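Local coordinates for extracellular haem-binding protein (Streptomyces reticuli, PDB 3FPW) that binds and degrades haem outside the cell and, as an oligomeric assembly, interacts with its cognate two-component sensor kinase, at the interface of chains A and B and the interface of chains A and C. Numbering follows the deposited sequence. Chains: chain A/B/C, Extracellular haem-binding protein.

Contact 1: the interface of chains A and B. Residues chain A 60-62, 64, 96; chain B 61-64, 96.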
ATOM      1  N   THR A  60     -16.219   9.616  27.306  1.00 19.58           N
ATOM      2  CA  THR A  60     -17.471   9.773  26.594  1.00 20.37           C
ATOM      3  C   THR A  60     -17.884   8.399  26.057  1.00 20.27           C
ATOM      4  O   THR A  60     -17.064   7.485  25.978  1.00 20.32           O
ATOM      5  CB  THR A  60     -17.386  10.861  25.497  1.00 20.99           C
ATOM      6  OG1 THR A  60     -18.671  11.020  24.893  1.00 24.31           O
ATOM      7  CG2 THR A  60     -16.378  10.503  24.437  1.00 21.49           C
ATOM      8  N   GLN A  61     -19.158   8.240  25.724  1.00 21.16           N
ATOM      9  CA  GLN A  61     -19.656   6.951  25.226  1.00 21.68           C
ATOM     10  C   GLN A  61     -20.064   7.047  23.774  1.00 21.09           C
ATOM     11  O   GLN A  61     -20.502   8.098  23.330  1.00 21.80           O
ATOM     12  CB  GLN A  61     -20.896   6.519  26.015  1.00 22.82           C
ATOM     13  CG  GLN A  61     -20.695   6.515  27.512  1.00 27.64           C
ATOM     14  CD  GLN A  61     -20.481   5.132  28.037  1.00 30.94           C
ATOM     15  OE1 GLN A  61     -21.436   4.391  28.282  1.00 36.34           O
ATOM     16  NE2 GLN A  61     -19.220   4.768  28.235  1.00 35.32           N
ATOM     17  N   SER A  62     -19.929   5.956  23.032  1.00 19.45           N
ATOM     18  CA  SER A  62     -20.562   5.901  21.718  1.00 19.12           C
ATOM     19  C   SER A  62     -21.436   4.648  21.630  1.00 18.18           C
ATOM     20  O   SER A  62     -21.276   3.728  22.420  1.00 18.26           O
ATOM     21  CB  SER A  62     -19.496   5.878  20.642  1.00 20.35           C
ATOM     22  OG  SER A  62     -18.686   4.768  20.875  1.00 23.13           O
ATOM     23  N   HIS A  64     -23.206   1.446  19.266  1.00 16.31           N
ATOM     24  CA  HIS A  64     -22.905   0.531  18.153  1.00 16.40           C
ATOM     25  C   HIS A  64     -23.953  -0.545  17.998  1.00 15.85           C
ATOM     26  O   HIS A  64     -24.609  -0.919  18.979  1.00 16.72           O
ATOM     27  CB  HIS A  64     -21.608  -0.183  18.494  1.00 16.62           C
ATOM     28  CG  HIS A  64     -20.514   0.770  18.811  1.00 17.21           C
ATOM     29  ND1 HIS A  64     -19.687   1.279  17.835  1.00 17.79           N
ATOM     30  CD2 HIS A  64     -20.166   1.381  19.969  1.00 19.33           C
ATOM     31  CE1 HIS A  64     -18.846   2.137  18.390  1.00 20.46           C
ATOM     32  NE2 HIS A  64     -19.121   2.218  19.681  1.00 21.22           N
ATOM     33  N   ASN A  96     -17.393   4.141  13.378  1.00 12.84           N
ATOM     34  CA  ASN A  96     -15.986   4.426  13.659  1.00 13.27           C
ATOM     35  C   ASN A  96     -15.015   3.862  12.655  1.00 14.27           C
ATOM     36  O   ASN A  96     -13.837   4.194  12.715  1.00 14.58           O
ATOM     37  CB  ASN A  96     -15.575   3.806  15.024  1.00 13.27           C
ATOM     38  CG  ASN A  96     -15.568   2.253  15.018  1.00 11.91           C
ATOM     39  OD1 ASN A  96     -15.466   1.605  13.962  1.00 14.50           O
ATOM     40  ND2 ASN A  96     -15.638   1.665  16.211  1.00 12.89           N
TER
ATOM     41  N   GLN B  61     -22.867  -0.158  23.953  1.00 21.16           N
ATOM     42  CA  GLN B  61     -22.090   1.077  24.123  1.00 21.68           C
ATOM     43  C   GLN B  61     -20.622   0.777  24.321  1.00 21.09           C
ATOM     44  O   GLN B  61     -20.279  -0.256  24.877  1.00 21.80           O
ATOM     45  CB  GLN B  61     -22.567   1.839  25.362  1.00 22.82           C
ATOM     46  CG  GLN B  61     -24.056   2.091  25.389  1.00 27.64           C
ATOM     47  CD  GLN B  61     -24.386   3.496  25.000  1.00 30.94           C
ATOM     48  OE1 GLN B  61     -24.336   4.411  25.825  1.00 36.34           O
ATOM     49  NE2 GLN B  61     -24.746   3.687  23.737  1.00 35.32           N
ATOM     50  N   SER B  62     -19.754   1.675  23.877  1.00 19.45           N
ATOM     51  CA  SER B  62     -18.356   1.583  24.287  1.00 19.12           C
ATOM     52  C   SER B  62     -17.917   2.920  24.888  1.00 18.18           C
ATOM     53  O   SER B  62     -18.567   3.934  24.678  1.00 18.26           O
ATOM     54  CB  SER B  62     -17.497   1.236  23.088  1.00 20.35           C
ATOM     55  OG  SER B  62     -17.693   2.228  22.128  1.00 23.13           O
ATOM     56  N   THR B  63     -16.799   2.913  25.613  1.00 17.55           N
ATOM     57  CA  THR B  63     -16.287   4.083  26.330  1.00 17.73           C
ATOM     58  C   THR B  63     -14.973   4.550  25.709  1.00 16.88           C
ATOM     59  O   THR B  63     -14.158   3.733  25.257  1.00 17.15           O
ATOM     60  CB  THR B  63     -16.062   3.744  27.812  1.00 17.77           C
ATOM     61  OG1 THR B  63     -17.321   3.369  28.399  1.00 19.42           O
ATOM     62  CG2 THR B  63     -15.458   4.943  28.580  1.00 19.08           C
ATOM     63  N   HIS B  64     -14.798   5.862  25.660  1.00 16.31           N
ATOM     64  CA  HIS B  64     -13.627   6.494  25.032  1.00 16.40           C
ATOM     65  C   HIS B  64     -13.120   7.675  25.826  1.00 15.85           C
ATOM     66  O   HIS B  64     -13.896   8.324  26.538  1.00 16.72           O
ATOM     67  CB  HIS B  64     -14.077   7.045  23.690  1.00 16.62           C
ATOM     68  CG  HIS B  64     -14.730   6.008  22.851  1.00 17.21           C
ATOM     69  ND1 HIS B  64     -14.011   5.202  21.999  1.00 17.79           N
ATOM     70  CD2 HIS B  64     -16.014   5.576  22.799  1.00 19.33           C
ATOM     71  CE1 HIS B  64     -14.835   4.340  21.424  1.00 20.46           C
ATOM     72  NE2 HIS B  64     -16.053   4.546  21.898  1.00 21.22           N
ATOM     73  N   ASN B  96     -10.543   1.231  19.646  1.00 12.84           N
ATOM     74  CA  ASN B  96     -11.112   0.785  18.374  1.00 13.27           C
ATOM     75  C   ASN B  96     -10.222   0.991  17.177  1.00 14.27           C
ATOM     76  O   ASN B  96     -10.543   0.494  16.104  1.00 14.58           O
ATOM     77  CB  ASN B  96     -12.414   1.576  18.061  1.00 13.27           C
ATOM     78  CG  ASN B  96     -12.163   3.080  17.764  1.00 11.91           C
ATOM     79  OD1 ASN B  96     -11.054   3.495  17.387  1.00 14.50           O
ATOM     80  ND2 ASN B  96     -13.217   3.884  17.898  1.00 12.89           N
TER
HETATM   81  O   HOH W   1     -15.771   2.989  18.670  0.50 19.53           O
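A:Ser62 and B:Ser62 face each other where strand 59-65 of each chain pairs antiparallel with its copy about a two-fold axis, an antiparallel pairing that runs the beta structure of this HbpS-like protein on from one subunit into the next. The backbone bonds form a ladder: A:Ser62 N gives to B:Ser62 O at 2.9 Å with the reciprocal bond beside it, and A:Thr60 N to B:His64 O at 2.8 Å is matched by B:His64 N to A:Thr60 O. Such bonds depend little on side-chain type, so the side chains on the strand faces probably contribute more to the choice of partner.

On one face the side chains build a polar cluster. A:Ser62 OG bonds B:His64 NE2 at 2.8 Å and also NE2 of its own A:His64; the twin set starts from B:Ser62. Each serine hydroxyl, lying between backbone N and carbonyl carbon (chi1 58°), can both give and accept, which suits it to a place between two imidazoles. A:Ser62 OG and B:Ser62 OG are also 3.0 Å apart, within hydrogen-bonding distance; each hydroxyl has one proton, so the cluster must share or exchange its hydrogens. A:His64 NE2 and B:His64 NE2 stand 4.4 Å apart, so a positive charge on both would probably be disfavoured.

Beyond the histidines, A:Asn96 and B:Asn96 approach tip to tip, their amide planes 71° apart. Water 1 bridges A:Asn96 ND2 and B:Asn96 ND2, 2.8 Å from each, by nearly straight bonds. Asparagine suits the place because its amide N-H can point at a shared water.

Contact 2: the interface of chains A and C. Residues chain A 111, 115, 150, 152; chain C 121, 125-126, 146.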
ATOM      1  N   GLN A 111     -15.005  -8.135  -7.639  1.00 15.79           N
ATOM      2  CA  GLN A 111     -14.948  -6.710  -7.325  1.00 15.79           C
ATOM      3  C   GLN A 111     -15.950  -6.351  -6.225  1.00 15.98           C
ATOM      4  O   GLN A 111     -15.890  -5.262  -5.642  1.00 17.15           O
ATOM      5  CB  GLN A 111     -15.282  -5.901  -8.589  1.00 15.60           C
ATOM      6  CG  GLN A 111     -16.757  -5.577  -8.789  1.00 17.73           C
ATOM      7  CD  GLN A 111     -17.704  -6.750  -9.013  1.00 19.11           C
ATOM      8  OE1 GLN A 111     -18.937  -6.584  -8.897  1.00 24.27           O
ATOM      9  NE2 GLN A 111     -17.173  -7.922  -9.295  1.00 14.31           N
ATOM     10  N   SER A 115     -16.091  -3.356  -2.915  0.50 13.80           N
ATOM     11  CA  SER A 115     -17.128  -2.406  -3.289  0.50 12.56           C
ATOM     12  C   SER A 115     -18.151  -2.297  -2.161  0.50 12.94           C
ATOM     13  O   SER A 115     -18.526  -1.204  -1.781  0.50 12.86           O
ATOM     14  CB  SER A 115     -17.806  -2.833  -4.592  0.50 12.25           C
ATOM     15  OG  SER A 115     -18.826  -1.920  -4.979  0.50  9.34           O
ATOM     16  N   LEU A 150     -16.752   5.246  -1.757  1.00 14.63           N
ATOM     17  CA  LEU A 150     -17.287   4.802  -3.034  1.00 14.68           C
ATOM     18  C   LEU A 150     -18.675   5.378  -3.168  1.00 14.77           C
ATOM     19  O   LEU A 150     -19.598   4.955  -2.481  1.00 14.91           O
ATOM     20  CB  LEU A 150     -17.306   3.271  -3.108  1.00 15.09           C
ATOM     21  CG  LEU A 150     -17.847   2.722  -4.420  1.00 12.92           C
ATOM     22  CD1 LEU A 150     -17.168   3.329  -5.632  1.00 13.98           C
ATOM     23  CD2 LEU A 150     -17.698   1.178  -4.422  1.00 14.66           C
ATOM     24  N   LEU A 152     -21.451   5.290  -4.939  1.00 13.58           N
ATOM     25  CA  LEU A 152     -22.137   4.447  -5.900  1.00 15.21           C
ATOM     26  C   LEU A 152     -23.242   3.736  -5.134  1.00 14.89           C
ATOM     27  O   LEU A 152     -22.999   3.194  -4.048  1.00 14.76           O
ATOM     28  CB  LEU A 152     -21.133   3.439  -6.464  1.00 14.07           C
ATOM     29  CG  LEU A 152     -21.657   2.387  -7.425  1.00 14.87           C
ATOM     30  CD1 LEU A 152     -22.154   3.047  -8.730  1.00 16.20           C
ATOM     31  CD2 LEU A 152     -20.559   1.369  -7.683  1.00 16.25           C
TER
ATOM     32  N   PHE C 121      -9.418  -8.340 -14.958  1.00 12.51           N
ATOM     33  CA  PHE C 121     -10.224  -8.397 -13.748  1.00 13.00           C
ATOM     34  C   PHE C 121     -11.584  -7.722 -14.006  1.00 13.86           C
ATOM     35  O   PHE C 121     -12.630  -8.180 -13.554  1.00 14.14           O
ATOM     36  CB  PHE C 121      -9.458  -7.629 -12.646  1.00 13.22           C
ATOM     37  CG  PHE C 121     -10.173  -7.567 -11.317  1.00 12.19           C
ATOM     38  CD1 PHE C 121     -10.938  -6.452 -10.957  1.00 14.95           C
ATOM     39  CD2 PHE C 121     -10.063  -8.618 -10.411  1.00 13.83           C
ATOM     40  CE1 PHE C 121     -11.599  -6.399  -9.719  1.00 14.44           C
ATOM     41  CE2 PHE C 121     -10.704  -8.549  -9.169  1.00 15.88           C
ATOM     42  CZ  PHE C 121     -11.473  -7.452  -8.839  1.00 15.09           C
ATOM     43  N   SER C 125     -15.303  -9.522 -13.974  1.00 15.79           N
ATOM     44  CA  SER C 125     -16.202  -9.056 -12.922  1.00 15.93           C
ATOM     45  C   SER C 125     -17.604  -8.748 -13.430  1.00 16.93           C
ATOM     46  O   SER C 125     -18.585  -9.029 -12.732  1.00 16.97           O
ATOM     47  CB  SER C 125     -15.638  -7.822 -12.230  1.00 15.60           C
ATOM     48  OG  SER C 125     -14.516  -8.163 -11.435  1.00 16.46           O
ATOM     49  N   TRP C 126     -17.695  -8.159 -14.620  1.00 17.60           N
ATOM     50  CA  TRP C 126     -19.000  -7.802 -15.199  1.00 17.33           C
ATOM     51  C   TRP C 126     -19.403  -8.686 -16.374  1.00 17.49           C
ATOM     52  O   TRP C 126     -20.481  -8.507 -16.951  1.00 17.53           O
ATOM     53  CB  TRP C 126     -19.056  -6.304 -15.580  1.00 18.58           C
ATOM     54  CG  TRP C 126     -19.285  -5.419 -14.388  1.00 18.52           C
ATOM     55  CD1 TRP C 126     -20.495  -5.068 -13.842  1.00 21.52           C
ATOM     56  CD2 TRP C 126     -18.287  -4.777 -13.588  1.00 18.72           C
ATOM     57  NE1 TRP C 126     -20.307  -4.256 -12.753  1.00 22.48           N
ATOM     58  CE2 TRP C 126     -18.961  -4.066 -12.569  1.00 19.95           C
ATOM     59  CE3 TRP C 126     -16.891  -4.743 -13.623  1.00 17.46           C
ATOM     60  CZ2 TRP C 126     -18.283  -3.305 -11.610  1.00 18.90           C
ATOM     61  CZ3 TRP C 126     -16.214  -3.987 -12.655  1.00 16.54           C
ATOM     62  CH2 TRP C 126     -16.917  -3.290 -11.663  1.00 16.89           C
ATOM     63  N   ILE C 146     -14.456   1.681  -8.209  1.00 15.43           N
ATOM     64  CA  ILE C 146     -14.377   0.360  -7.604  1.00 16.08           C
ATOM     65  C   ILE C 146     -12.939  -0.135  -7.693  1.00 16.89           C
ATOM     66  O   ILE C 146     -12.324  -0.131  -8.766  1.00 17.56           O
ATOM     67  CB  ILE C 146     -15.342  -0.601  -8.297  1.00 15.18           C
ATOM     68  CG1 ILE C 146     -16.785  -0.197  -8.000  1.00 16.96           C
ATOM     69  CG2 ILE C 146     -15.071  -2.075  -7.898  1.00 16.66           C
ATOM     70  CD1 ILE C 146     -17.823  -0.912  -8.860  1.00 16.05           C
TER
HETATM   71  O   HOH W   2     -20.591  -8.475 -10.669  1.00 26.34           O
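A:Gln111 of one subunit lays its side chain among C:Phe121, C:Ser125 and C:Trp126 of the next, in a largely apolar subunit contact of the HbpS octamer found in the crystal. The glutamine suits this place because its methylenes can pack against rings while its amide reaches water. Its CG lies 3.7 Å from CH2 of the C:Trp126 indole, and the bend at chi2 (-64°) puts OE1 above the rim of one indole face and turns NE2 toward C:Ser125. Amide and indole planes are 41° apart, too inclined for a flat stack. C:Phe121 offers the tip of its ring, CZ coming 3.9 Å from A:Gln111 CA. C:Ser125 brings its CB to 3.3 Å from A:Gln111 NE2, while its hydroxyl OG is turned to C:Phe121 O in its own helix, a bond of 2.8 Å. Serine's small size probably lets the amide come this close to the helix.

C:Ile146 fills the neighbouring ground with separate branches. CG2 meets A:Gln111 CB, whereas CG1, anti to the carbonyl carbon (chi1 -68°), points toward the two leucines of chain A and carries CD1 to 3.8 Å from A:Leu152 CD2. A:Leu150 CD2 touches CG1 at 3.9 Å. Beta-branching thus serves glutamine and leucines at once. An alanine here would probably open a gap before both leucines and take the CG2 contact away from A:Gln111 CB.

The leucine contacts are sparser, each made by a methyl end. At the polar end, water 2 joins A:Gln111 OE1, at 3.1 Å, to the backbone O of C:Ser125, a link that may be more tolerant of small shifts than a direct bond.

In the fold, A:Gln111 immediately precedes helix 112-126, which contributes A:Ser115; the facing chain supplies the C-terminal part of the same helix and C:Ile146, just after 3-10 helix 141-145.

The centres of the C-alpha atoms of contact 1 and contact 2 lie about 32 Å apart, and they have no residue in common, so chain A uses separate surfaces for these two neighbours. Contact 1 draws on strand 59-65 and the loop position 96, contact 2 on helix 112-126 and the loop residues near it. The first pairs identical elements about a two-fold axis; the second sets different parts of the same protein against each other and is not an exact two-fold. Joining both kinds of contact through one subunit can extend a dimer into the deposited eight-copy assembly, in keeping with the importance of oligomerisation for sensor-kinase interaction.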